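PDB 3RE1: uroporphyrinogen-III synthetase from Pseudomonas syringae pv. tomato, which probably catalyses cyclization of the linear tetrapyrrole hydroxymethylbilane to the macrocycle uroporphyrinogen III in porphyrin biosynthesis. Local coordinates for residues 15-20 with 223-228; 27-32 with 249-254; 197-202 with 206-211; 242-247 with 255-260. All coordinates share one frame; numbering follows the deposited sequence.

Interaction 1 (15-20 with 223-228); sequences WRLLLT and PLFVPS
Trp-15 and Phe-225 share the same first torsion, CG lying opposite the carbonyl carbon and beside the backbone N (chi1 -68° and -65°), and with it Phe-225 from strand 224-226 and Trp-15 from just before strand 16-19 bring their rings together over one face of the sheet. The pair is an offset edge-to-face stack: the edge of Phe-225 is turned to the face of the six-membered ring of Trp-15, with centroids 5.7 Å apart and planes at 83°. Phe-225 CZ comes within 4.1 Å of Trp-15 CZ3. The same indole corner also receives Pro-223, but in a different way, for the proline meets the ring at its edge and in its plane; Pro-223 CG lies 3.8 Å from Trp-15 CZ3. One aromatic group is thus met over a face by one residue and at an edge by another of the same short segment. Leu-17 adds a third element, its CD2 reaching obliquely to Phe-225 CE1 at 4.2 Å. Everything that touches here is apolar, and Leu-254 and Leu-258 of helix 251-260 close over Phe-225. Between the two strands runs strand 196-198, whose Val-198 touches Phe-225, and the contact therefore spans an intervening strand. Such packing of large side chains between a parallel sheet and its covering helix is characteristic of an alpha/beta domain, here with flavodoxin-like strand order 2-1-3-4-5.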
loop_
_atom_site.group_PDB
_atom_site.type_symbol
_atom_site.label_atom_id
_atom_site.label_comp_id
_atom_site.label_asym_id
_atom_site.label_seq_id
_atom_site.Cartn_x
_atom_site.Cartn_y
_atom_site.Cartn_z
ATOM N N TRP A 15 -4.188 -0.899 -24.719
ATOM C CA TRP A 15 -4.354 -1.446 -23.370
ATOM C C TRP A 15 -5.584 -0.856 -22.711
ATOM O O TRP A 15 -5.710 0.352 -22.581
ATOM C CB TRP A 15 -3.133 -1.135 -22.491
ATOM C CG TRP A 15 -1.872 -1.845 -22.906
ATOM C CD1 TRP A 15 -0.885 -1.367 -23.729
ATOM C CD2 TRP A 15 -1.472 -3.161 -22.534
ATOM N NE1 TRP A 15 0.101 -2.314 -23.899
ATOM C CE2 TRP A 15 -0.231 -3.423 -23.170
ATOM C CE3 TRP A 15 -2.043 -4.152 -21.732
ATOM C CZ2 TRP A 15 0.458 -4.638 -23.019
ATOM C CZ3 TRP A 15 -1.356 -5.379 -21.585
ATOM C CH2 TRP A 15 -0.113 -5.601 -22.223
ATOM N N ARG A 16 -6.493 -1.727 -22.301
ATOM C CA ARG A 16 -7.732 -1.317 -21.671
ATOM C C ARG A 16 -7.625 -1.902 -20.291
ATOM O O ARG A 16 -8.170 -2.962 -20.026
ATOM C CB ARG A 16 -8.944 -1.921 -22.405
ATOM C CG ARG A 16 -9.401 -1.212 -23.712
ATOM C CD ARG A 16 -10.597 -0.299 -23.412
ATOM N NE ARG A 16 -11.866 -0.747 -23.989
ATOM C CZ ARG A 16 -12.989 -0.015 -23.977
ATOM N NH1 ARG A 16 -13.011 1.192 -23.430
ATOM N NH2 ARG A 16 -14.105 -0.489 -24.516
ATOM N N LEU A 17 -6.909 -1.207 -19.418
ATOM C CA LEU A 17 -6.600 -1.718 -18.098
ATOM C C LEU A 17 -7.749 -1.707 -17.122
ATOM O O LEU A 17 -8.664 -0.912 -17.244
ATOM C CB LEU A 17 -5.438 -0.922 -17.534
ATOM C CG LEU A 17 -4.211 -1.065 -18.425
ATOM C CD1 LEU A 17 -3.117 -0.220 -17.846
ATOM C CD2 LEU A 17 -3.769 -2.538 -18.513
ATOM N N LEU A 18 -7.694 -2.618 -16.162
ATOM C CA LEU A 18 -8.649 -2.666 -15.071
ATOM C C LEU A 18 -7.832 -2.197 -13.877
ATOM O O LEU A 18 -6.667 -2.560 -13.766
ATOM C CB LEU A 18 -9.098 -4.103 -14.814
ATOM C CG LEU A 18 -10.444 -4.331 -14.102
ATOM C CD1 LEU A 18 -10.376 -5.592 -13.253
ATOM C CD2 LEU A 18 -10.792 -3.200 -13.218
ATOM N N LEU A 19 -8.426 -1.370 -13.018
ATOM C CA LEU A 19 -7.745 -0.804 -11.861
ATOM C C LEU A 19 -8.542 -1.245 -10.690
ATOM O O LEU A 19 -9.771 -1.172 -10.711
ATOM C CB LEU A 19 -7.701 0.709 -11.913
ATOM C CG LEU A 19 -7.054 1.341 -13.150
ATOM C CD1 LEU A 19 -7.072 2.878 -13.037
ATOM C CD2 LEU A 19 -5.669 0.871 -13.301
ATOM N N THR A 20 -7.835 -1.728 -9.665
ATOM C CA THR A 20 -8.486 -2.274 -8.480
ATOM C C THR A 20 -8.270 -1.552 -7.142
ATOM O O THR A 20 -8.896 -1.905 -6.130
ATOM C CB THR A 20 -8.101 -3.729 -8.297
ATOM O OG1 THR A 20 -6.700 -3.801 -8.020
ATOM C CG2 THR A 20 -8.446 -4.537 -9.575
ATOM N N PRO A 223 -2.743 -10.154 -18.868
ATOM C CA PRO A 223 -1.571 -9.561 -18.235
ATOM C C PRO A 223 -1.936 -9.037 -16.879
ATOM O O PRO A 223 -2.900 -8.294 -16.741
ATOM C CB PRO A 223 -1.188 -8.435 -19.180
ATOM C CG PRO A 223 -1.574 -9.013 -20.540
ATOM C CD PRO A 223 -2.917 -9.682 -20.251
ATOM N N LEU A 224 -1.163 -9.425 -15.873
ATOM C CA LEU A 224 -1.417 -8.963 -14.530
ATOM C C LEU A 224 -0.268 -8.100 -14.028
ATOM O O LEU A 224 0.860 -8.588 -13.879
ATOM C CB LEU A 224 -1.661 -10.159 -13.604
ATOM C CG LEU A 224 -1.763 -9.844 -12.110
ATOM C CD1 LEU A 224 -2.960 -8.964 -11.850
ATOM C CD2 LEU A 224 -1.808 -11.144 -11.318
ATOM N N PHE A 225 -0.568 -6.838 -13.740
ATOM C CA PHE A 225 0.432 -5.876 -13.274
ATOM C C PHE A 225 0.510 -5.734 -11.728
ATOM O O PHE A 225 -0.320 -5.069 -11.086
ATOM C CB PHE A 225 0.158 -4.511 -13.920
ATOM C CG PHE A 225 0.339 -4.504 -15.411
ATOM C CD1 PHE A 225 -0.684 -4.942 -16.244
ATOM C CD2 PHE A 225 1.560 -4.110 -15.978
ATOM C CE1 PHE A 225 -0.505 -4.978 -17.622
ATOM C CE2 PHE A 225 1.761 -4.142 -17.334
ATOM C CZ PHE A 225 0.722 -4.571 -18.176
ATOM N N VAL A 226 1.514 -6.385 -11.150
ATOM C CA VAL A 226 1.706 -6.418 -9.714
ATOM C C VAL A 226 2.750 -5.402 -9.279
ATOM O O VAL A 226 3.715 -5.142 -10.005
ATOM C CB VAL A 226 2.142 -7.812 -9.274
ATOM C CG1 VAL A 226 1.204 -8.794 -9.903
ATOM C CG2 VAL A 226 3.607 -8.094 -9.682
ATOM N N PRO A 227 2.582 -4.831 -8.079
ATOM C CA PRO A 227 3.467 -3.799 -7.555
ATOM C C PRO A 227 4.851 -4.285 -7.146
ATOM O O PRO A 227 5.796 -3.488 -7.144
ATOM C CB PRO A 227 2.706 -3.285 -6.323
ATOM C CG PRO A 227 1.323 -3.833 -6.434
ATOM C CD PRO A 227 1.518 -5.138 -7.111
ATOM N N SER A 228 4.994 -5.571 -6.804
ATOM C CA SER A 228 6.286 -6.062 -6.320
ATOM C C SER A 228 6.500 -7.565 -6.460
ATOM O O SER A 228 5.582 -8.296 -6.814
ATOM C CB SER A 228 6.445 -5.657 -4.866
ATOM O OG SER A 228 5.438 -6.287 -4.076
#

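Interaction 2 (27-32 with 249-254); sequences AALARV and ASAAAL
Leu-29 and Val-32, one helical turn apart on helix 23-34, converge on the methyl group of Ala-251 in the first turn of helix 251-260. These van der Waals contacts form the heart of the interface. Leu-29 CD1 comes within 3.7 Å of Ala-251 CB, while Val-32 approaches the same methyl with CG1 at 3.9 Å from Ala-251 CB. The valine branch owes its place to chi1 of 39°, which sets CG1 between the backbone N and the carbonyl carbon. The other branch of Leu-29 serves a second partner: its CD2 lies 4.5 Å from Leu-254 CD2, a looser touch one turn further along helix 251-260.

Polar groups belong to the surroundings of this contact. Ser-250 occupies the N-cap position of helix 251-260, and the carbonyl oxygen of Ala-249, just before it, accepts a hydrogen bond from Arg-21 NH1, whose side chain also packs on Leu-29.

Because alanine supplies only a methyl group at the meeting point, the two backbones can come close, with Leu-29 CA and Ala-251 CA 6.3 Å apart. The chemistry implies apolar packing without directional bonds between the two segments, with Leu-29 and Leu-254 on the buried side.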
loop_
_atom_site.group_PDB
_atom_site.type_symbol
_atom_site.label_atom_id
_atom_site.label_comp_id
_atom_site.label_asym_id
_atom_site.label_seq_id
_atom_site.Cartn_x
_atom_site.Cartn_y
_atom_site.Cartn_z
ATOM N N ALA A 27 -9.068 6.879 -9.387
ATOM C CA ALA A 27 -9.651 8.023 -10.077
ATOM C C ALA A 27 -8.527 8.942 -10.576
ATOM O O ALA A 27 -8.604 9.456 -11.690
ATOM C CB ALA A 27 -10.595 8.752 -9.174
ATOM N N ALA A 28 -7.474 9.106 -9.775
ATOM C CA ALA A 28 -6.314 9.904 -10.163
ATOM C C ALA A 28 -5.458 9.145 -11.140
ATOM O O ALA A 28 -4.967 9.702 -12.126
ATOM C CB ALA A 28 -5.489 10.257 -8.952
ATOM N N LEU A 29 -5.260 7.864 -10.845
ATOM C CA LEU A 29 -4.496 6.999 -11.715
ATOM C C LEU A 29 -5.198 6.977 -13.059
ATOM O O LEU A 29 -4.559 7.002 -14.112
ATOM C CB LEU A 29 -4.415 5.585 -11.139
ATOM C CG LEU A 29 -3.583 4.580 -11.947
ATOM C CD1 LEU A 29 -2.184 5.100 -12.164
ATOM C CD2 LEU A 29 -3.497 3.232 -11.249
ATOM N N ALA A 30 -6.523 6.928 -13.007
ATOM C CA ALA A 30 -7.346 6.877 -14.209
ATOM C C ALA A 30 -7.056 8.096 -15.058
ATOM O O ALA A 30 -6.918 7.985 -16.277
ATOM C CB ALA A 30 -8.811 6.829 -13.847
ATOM N N ARG A 31 -6.946 9.250 -14.396
ATOM C CA ARG A 31 -6.611 10.504 -15.048
ATOM C C ARG A 31 -5.234 10.440 -15.739
ATOM O O ARG A 31 -5.154 10.519 -16.966
ATOM C CB ARG A 31 -6.646 11.645 -14.023
ATOM C CG ARG A 31 -6.808 13.031 -14.636
ATOM C CD ARG A 31 -8.240 13.259 -15.152
ATOM N NE ARG A 31 -9.222 13.261 -14.065
ATOM C CZ ARG A 31 -9.479 14.312 -13.278
ATOM N NH1 ARG A 31 -8.830 15.468 -13.448
ATOM N NH2 ARG A 31 -10.384 14.202 -12.310
ATOM N N VAL A 32 -4.155 10.293 -14.966
ATOM C CA VAL A 32 -2.817 10.298 -15.560
ATOM C C VAL A 32 -2.701 9.274 -16.682
ATOM O O VAL A 32 -1.917 9.451 -17.622
ATOM C CB VAL A 32 -1.712 10.039 -14.523
ATOM C CG1 VAL A 32 -2.166 8.985 -13.521
ATOM C CG2 VAL A 32 -0.435 9.594 -15.252
ATOM N N ALA A 249 3.910 0.929 -6.925
ATOM C CA ALA A 249 2.535 1.179 -7.360
ATOM C C ALA A 249 2.264 2.622 -7.849
ATOM O O ALA A 249 1.100 3.044 -7.932
ATOM C CB ALA A 249 1.566 0.800 -6.234
ATOM N N SER A 250 3.329 3.360 -8.173
ATOM C CA SER A 250 3.207 4.725 -8.712
ATOM C C SER A 250 2.909 4.659 -10.210
ATOM O O SER A 250 3.455 3.808 -10.947
ATOM C CB SER A 250 4.499 5.522 -8.507
ATOM O OG SER A 250 5.515 5.036 -9.375
ATOM N N ALA A 251 2.056 5.584 -10.650
ATOM C CA ALA A 251 1.615 5.654 -12.039
ATOM C C ALA A 251 2.763 5.401 -13.004
ATOM O O ALA A 251 2.655 4.595 -13.928
ATOM C CB ALA A 251 1.008 7.003 -12.295
ATOM N N ALA A 252 3.874 6.089 -12.768
ATOM C CA ALA A 252 5.037 5.964 -13.634
ATOM C C ALA A 252 5.430 4.514 -13.807
ATOM O O ALA A 252 5.328 3.970 -14.902
ATOM C CB ALA A 252 6.195 6.756 -13.076
ATOM N N ALA A 253 5.853 3.885 -12.711
ATOM C CA ALA A 253 6.331 2.496 -12.748
ATOM C C ALA A 253 5.408 1.601 -13.585
ATOM O O ALA A 253 5.838 0.582 -14.148
ATOM C CB ALA A 253 6.492 1.947 -11.325
ATOM N N LEU A 254 4.145 2.011 -13.682
ATOM C CA LEU A 254 3.170 1.301 -14.497
ATOM C C LEU A 254 3.343 1.604 -15.977
ATOM O O LEU A 254 3.429 0.691 -16.805
ATOM C CB LEU A 254 1.743 1.640 -14.054
ATOM C CG LEU A 254 0.633 0.886 -14.774
ATOM C CD1 LEU A 254 0.962 -0.616 -14.819
ATOM C CD2 LEU A 254 -0.678 1.137 -14.053
#

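Interaction 3 (197-202 with 206-211); sequences LVVSSG and EHLLQL
Val-199 and Leu-208 meet methyl to methyl, Val-199 CG1 lying 3.8 Å from Leu-208 CD2. In the valine CG1 stands opposite the carbonyl carbon (chi1 -72°), and this is the branch that does the touching. Leu-208 is built the other way, its CG opposite the backbone N (chi1 168°), which carries its CD2 branch across to the strand's end. The two side chains cross at about a right angle, and both are buried.

Glu-206 behaves quite differently. Its CG stays beside the backbone N and the chain is extended beyond, passing alongside the carbonyl oxygen of Gly-202; Glu-206 CG is 3.7 Å from Gly-202 O. The carboxylate oxygen Glu-206 OE2 stays 4.1 Å from Gly-202 O, too far for a hydrogen bond. What holds Gly-202 O is the backbone: Glu-206 N donates to it over 3.0 Å with a nearly straight N-H...O angle of 170°. This four-residue link closes the short helix 202-205, for which Ser-201 is the N-cap residue. Glu-206 is the first residue to leave the helical conformation, and His-207, with positive phi, turns the chain so that Leu-208 can fold back on Val-199.

In the wider fold, strand 196-198 lies between strands 16-19 and 224-226. Val-198 points away from this contact and packs on Leu-19 and Phe-225, while Val-199 follows on the opposite face, toward the turn that leads through helix 202-205 into the weakly bonded helix 209-212.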
loop_
_atom_site.group_PDB
_atom_site.type_symbol
_atom_site.label_atom_id
_atom_site.label_comp_id
_atom_site.label_asym_id
_atom_site.label_seq_id
_atom_site.Cartn_x
_atom_site.Cartn_y
_atom_site.Cartn_z
ATOM N N LEU A 197 -4.868 -6.355 -16.239
ATOM C CA LEU A 197 -5.327 -6.246 -14.862
ATOM C C LEU A 197 -4.240 -5.659 -14.001
ATOM O O LEU A 197 -3.081 -6.060 -14.098
ATOM C CB LEU A 197 -5.733 -7.629 -14.325
ATOM C CG LEU A 197 -6.690 -8.435 -15.215
ATOM C CD1 LEU A 197 -6.776 -9.906 -14.746
ATOM C CD2 LEU A 197 -8.071 -7.794 -15.235
ATOM N N VAL A 198 -4.630 -4.711 -13.154
ATOM C CA VAL A 198 -3.708 -4.052 -12.229
ATOM C C VAL A 198 -4.177 -4.134 -10.792
ATOM O O VAL A 198 -5.352 -3.932 -10.515
ATOM C CB VAL A 198 -3.530 -2.580 -12.552
ATOM C CG1 VAL A 198 -2.506 -1.956 -11.584
ATOM C CG2 VAL A 198 -3.054 -2.416 -14.000
ATOM N N VAL A 199 -3.237 -4.455 -9.897
ATOM C CA VAL A 199 -3.458 -4.510 -8.478
ATOM C C VAL A 199 -2.355 -3.671 -7.836
ATOM O O VAL A 199 -1.261 -3.555 -8.387
ATOM C CB VAL A 199 -3.358 -5.937 -7.939
ATOM C CG1 VAL A 199 -4.540 -6.717 -8.370
ATOM C CG2 VAL A 199 -2.084 -6.572 -8.391
ATOM N N SER A 200 -2.639 -3.081 -6.678
ATOM C CA SER A 200 -1.670 -2.210 -6.049
ATOM C C SER A 200 -1.091 -2.762 -4.744
ATOM O O SER A 200 -0.120 -2.209 -4.228
ATOM C CB SER A 200 -2.293 -0.852 -5.804
ATOM O OG SER A 200 -3.304 -0.943 -4.814
ATOM N N SER A 201 -1.677 -3.843 -4.220
ATOM C CA SER A 201 -1.200 -4.467 -2.989
ATOM C C SER A 201 -1.414 -5.965 -3.034
ATOM O O SER A 201 -2.050 -6.488 -3.946
ATOM C CB SER A 201 -1.960 -3.903 -1.779
ATOM O OG SER A 201 -3.360 -4.161 -1.859
ATOM N N GLY A 202 -0.894 -6.655 -2.030
ATOM C CA GLY A 202 -1.090 -8.068 -1.945
ATOM C C GLY A 202 -2.540 -8.356 -1.568
ATOM O O GLY A 202 -3.179 -9.238 -2.150
ATOM N N GLU A 206 -5.556 -10.451 -3.480
ATOM C CA GLU A 206 -6.611 -11.155 -2.787
ATOM C C GLU A 206 -7.717 -10.141 -2.998
ATOM O O GLU A 206 -7.431 -8.970 -3.288
ATOM C CB GLU A 206 -6.285 -11.249 -1.307
ATOM C CG GLU A 206 -5.079 -12.128 -0.962
ATOM C CD GLU A 206 -4.444 -11.771 0.408
ATOM O OE1 GLU A 206 -5.084 -11.023 1.198
ATOM O OE2 GLU A 206 -3.308 -12.239 0.695
ATOM N N HIS A 207 -8.973 -10.542 -2.876
ATOM C CA HIS A 207 -10.071 -9.613 -3.172
ATOM C C HIS A 207 -10.241 -9.436 -4.705
ATOM O O HIS A 207 -11.060 -8.632 -5.162
ATOM C CB HIS A 207 -9.856 -8.221 -2.497
ATOM C CG HIS A 207 -9.875 -8.240 -0.991
ATOM N ND1 HIS A 207 -10.028 -7.092 -0.231
ATOM C CD2 HIS A 207 -9.738 -9.263 -0.098
ATOM C CE1 HIS A 207 -9.985 -7.405 1.057
ATOM N NE2 HIS A 207 -9.811 -8.716 1.164
ATOM N N LEU A 208 -9.430 -10.144 -5.486
ATOM C CA LEU A 208 -9.493 -10.090 -6.948
ATOM C C LEU A 208 -9.744 -11.497 -7.344
ATOM O O LEU A 208 -10.694 -11.790 -8.029
ATOM C CB LEU A 208 -8.178 -9.662 -7.573
ATOM C CG LEU A 208 -8.081 -9.861 -9.108
ATOM C CD1 LEU A 208 -9.111 -8.996 -9.819
ATOM C CD2 LEU A 208 -6.674 -9.563 -9.667
ATOM N N LEU A 209 -8.854 -12.367 -6.882
ATOM C CA LEU A 209 -8.988 -13.804 -7.013
ATOM C C LEU A 209 -10.276 -14.243 -6.285
ATOM O O LEU A 209 -10.832 -15.317 -6.539
ATOM C CB LEU A 209 -7.769 -14.464 -6.385
ATOM C CG LEU A 209 -7.665 -15.981 -6.422
ATOM C CD1 LEU A 209 -7.482 -16.460 -7.844
ATOM C CD2 LEU A 209 -6.480 -16.412 -5.557
ATOM N N GLN A 210 -10.747 -13.390 -5.387
ATOM C CA GLN A 210 -12.005 -13.632 -4.708
ATOM C C GLN A 210 -13.136 -13.342 -5.684
ATOM O O GLN A 210 -13.771 -14.265 -6.187
ATOM C CB GLN A 210 -12.117 -12.710 -3.506
ATOM C CG GLN A 210 -13.253 -13.021 -2.575
ATOM C CD GLN A 210 -13.332 -12.002 -1.439
ATOM O OE1 GLN A 210 -12.339 -11.718 -0.752
ATOM N NE2 GLN A 210 -14.516 -11.438 -1.241
ATOM N N LEU A 211 -13.364 -12.055 -5.953
ATOM C CA LEU A 211 -14.401 -11.604 -6.873
ATOM C C LEU A 211 -14.328 -12.352 -8.181
ATOM O O LEU A 211 -15.342 -12.565 -8.850
ATOM C CB LEU A 211 -14.250 -10.108 -7.156
ATOM C CG LEU A 211 -14.564 -9.166 -5.994
ATOM C CD1 LEU A 211 -14.568 -7.752 -6.527
ATOM C CD2 LEU A 211 -15.908 -9.507 -5.353
#

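Interaction 4 (242-247 with 255-260); sequences NVIDCR and LAALRD
Cys-246 and Ile-244, two residues apart along the chain, meet the single methyl of Ala-257 from different directions. Cys-246 SG is 3.8 Å from Ala-257 CB, and Ile-244 CG2 is 4.1 Å from that same Ala-257 CB, making the methyl the point on which both side chains bear. Each uses a different part of itself. The sulfur of Cys-246 stands opposite the carbonyl carbon, beside the backbone N (chi1 -44°), the position from which it reaches the Ala-257 methyl. In Ile-244 the branch that faces the helix is CG2, opposite the backbone N, while CG1 lies beside that N (chi1 -61°). Ala-257 CB points toward segment 242-247, and the small side chain lets Cys-246 CA and Ala-257 CA approach to 5.9 Å.

The two segments form a beta-alpha unit of the alpha/beta domain: edge strand 243-245 of the parallel sheet leads through a loop into helix 251-260, which folds back over the sheet. Ile-244 sits on the helix side of the strand, whereas Asp-245 points away and packs on Pro-229 of helix 229-238; Cys-246, just past the strand, brings its sulfur back to the helix. On the helix, Leu-258 likewise points away from segment 242-247 and reaches Trp-15 and Phe-225. Cys-246 and Ile-244 also touch Phe-225, and Ile-244 pairs through its backbone with Leu-224 and Val-226 of the neighbouring strand.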
loop_
_atom_site.group_PDB
_atom_site.type_symbol
_atom_site.label_atom_id
_atom_site.label_comp_id
_atom_site.label_asym_id
_atom_site.label_seq_id
_atom_site.Cartn_x
_atom_site.Cartn_y
_atom_site.Cartn_z
ATOM N N ASN A 242 0.721 -14.711 -16.677
ATOM C CA ASN A 242 1.422 -13.573 -17.263
ATOM C C ASN A 242 1.556 -12.450 -16.237
ATOM O O ASN A 242 0.836 -11.470 -16.289
ATOM C CB ASN A 242 0.693 -13.079 -18.523
ATOM C CG ASN A 242 1.506 -12.025 -19.290
ATOM O OD1 ASN A 242 2.691 -11.823 -18.991
ATOM N ND2 ASN A 242 0.870 -11.328 -20.259
ATOM N N VAL A 243 2.478 -12.616 -15.297
ATOM C CA VAL A 243 2.654 -11.662 -14.222
ATOM C C VAL A 243 3.704 -10.622 -14.565
ATOM O O VAL A 243 4.847 -10.952 -14.858
ATOM C CB VAL A 243 3.032 -12.357 -12.914
ATOM C CG1 VAL A 243 3.170 -11.315 -11.785
ATOM C CG2 VAL A 243 1.980 -13.428 -12.584
ATOM N N ILE A 244 3.296 -9.360 -14.518
ATOM C CA ILE A 244 4.179 -8.268 -14.875
ATOM C C ILE A 244 4.535 -7.494 -13.639
ATOM O O ILE A 244 3.687 -6.840 -13.038
ATOM C CB ILE A 244 3.519 -7.322 -15.938
ATOM C CG1 ILE A 244 3.222 -8.121 -17.230
ATOM C CG2 ILE A 244 4.416 -6.094 -16.195
ATOM C CD1 ILE A 244 1.986 -8.985 -17.159
ATOM N N ASP A 245 5.804 -7.576 -13.273
ATOM C CA ASP A 245 6.315 -6.925 -12.074
ATOM C C ASP A 245 6.665 -5.454 -12.387
ATOM O O ASP A 245 7.470 -5.192 -13.272
ATOM C CB ASP A 245 7.549 -7.703 -11.572
ATOM C CG ASP A 245 8.030 -7.253 -10.176
ATOM O OD1 ASP A 245 8.023 -6.019 -9.864
ATOM O OD2 ASP A 245 8.436 -8.160 -9.393
ATOM N N CYS A 246 6.036 -4.515 -11.679
ATOM C CA CYS A 246 6.327 -3.084 -11.802
ATOM C C CYS A 246 7.134 -2.696 -10.558
ATOM O O CYS A 246 6.952 -3.284 -9.479
ATOM C CB CYS A 246 5.028 -2.269 -11.814
ATOM S SG CYS A 246 3.668 -2.922 -12.849
ATOM N N ARG A 247 8.027 -1.723 -10.672
ATOM C CA ARG A 247 8.751 -1.290 -9.477
ATOM C C ARG A 247 7.881 -0.324 -8.648
ATOM O O ARG A 247 8.025 0.901 -8.740
ATOM C CB ARG A 247 10.060 -0.645 -9.858
ATOM N N LEU A 255 3.386 2.885 -16.315
ATOM C CA LEU A 255 3.573 3.263 -17.703
ATOM C C LEU A 255 4.864 2.618 -18.195
ATOM O O LEU A 255 4.905 2.065 -19.303
ATOM C CB LEU A 255 3.644 4.780 -17.843
ATOM C CG LEU A 255 2.510 5.536 -17.141
ATOM C CD1 LEU A 255 2.760 7.013 -17.211
ATOM C CD2 LEU A 255 1.175 5.189 -17.763
ATOM N N ALA A 256 5.907 2.662 -17.364
ATOM C CA ALA A 256 7.178 2.065 -17.721
ATOM C C ALA A 256 7.001 0.585 -18.007
ATOM O O ALA A 256 7.712 0.015 -18.857
ATOM C CB ALA A 256 8.192 2.272 -16.622
ATOM N N ALA A 257 6.048 -0.040 -17.314
ATOM C CA ALA A 257 5.815 -1.473 -17.496
ATOM C C ALA A 257 5.021 -1.757 -18.759
ATOM O O ALA A 257 5.305 -2.728 -19.473
ATOM C CB ALA A 257 5.118 -2.069 -16.290
ATOM N N LEU A 258 4.024 -0.923 -19.034
ATOM C CA LEU A 258 3.239 -1.051 -20.259
ATOM C C LEU A 258 4.157 -0.902 -21.473
ATOM O O LEU A 258 4.206 -1.778 -22.328
ATOM C CB LEU A 258 2.138 0.008 -20.285
ATOM C CG LEU A 258 1.073 -0.147 -19.202
ATOM C CD1 LEU A 258 0.345 1.167 -18.912
ATOM C CD2 LEU A 258 0.099 -1.205 -19.645
ATOM N N ARG A 259 4.905 0.198 -21.529
ATOM C CA ARG A 259 5.852 0.437 -22.633
ATOM C C ARG A 259 6.800 -0.734 -22.799
ATOM O O ARG A 259 7.262 -1.017 -23.899
ATOM C CB ARG A 259 6.717 1.673 -22.387
ATOM C CG ARG A 259 5.994 2.952 -22.030
ATOM C CD ARG A 259 7.036 4.062 -21.796
ATOM N NE ARG A 259 8.004 3.695 -20.744
ATOM C CZ ARG A 259 9.089 4.400 -20.418
ATOM N NH1 ARG A 259 9.382 5.536 -21.065
ATOM N NH2 ARG A 259 9.886 3.958 -19.437
ATOM N N ASP A 260 7.100 -1.396 -21.687
ATOM C CA ASP A 260 8.035 -2.514 -21.664
ATOM C C ASP A 260 7.386 -3.810 -22.167
ATOM O O ASP A 260 8.084 -4.750 -22.573
ATOM C CB ASP A 260 8.572 -2.695 -20.235
ATOM C CG ASP A 260 10.074 -2.917 -20.195
ATOM O OD1 ASP A 260 10.828 -2.078 -20.751
ATOM O OD2 ASP A 260 10.504 -3.930 -19.597
#

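All four contacts belong to one alpha/beta domain, built on the parallel sheet ordered 39-42, 16-19, 196-198, 224-226, 243-245. Interaction 1 lies about 9 Å, centre to centre, from both interaction 3 and interaction 4, and about 11 Å from interaction 2. Interactions 2 and 4 share helix 251-260 and meet interaction 1 on its face of the sheet, where Phe-225 CD2 lies 3.7 Å from Leu-254 CD1. Along the chain, interaction 3 is nested within the loops closed by interactions 1 and 2, whereas interaction 4 follows interaction 1. The first and last parts of the chain thus complete one domain together, while the mixed sheet is built from residues in between.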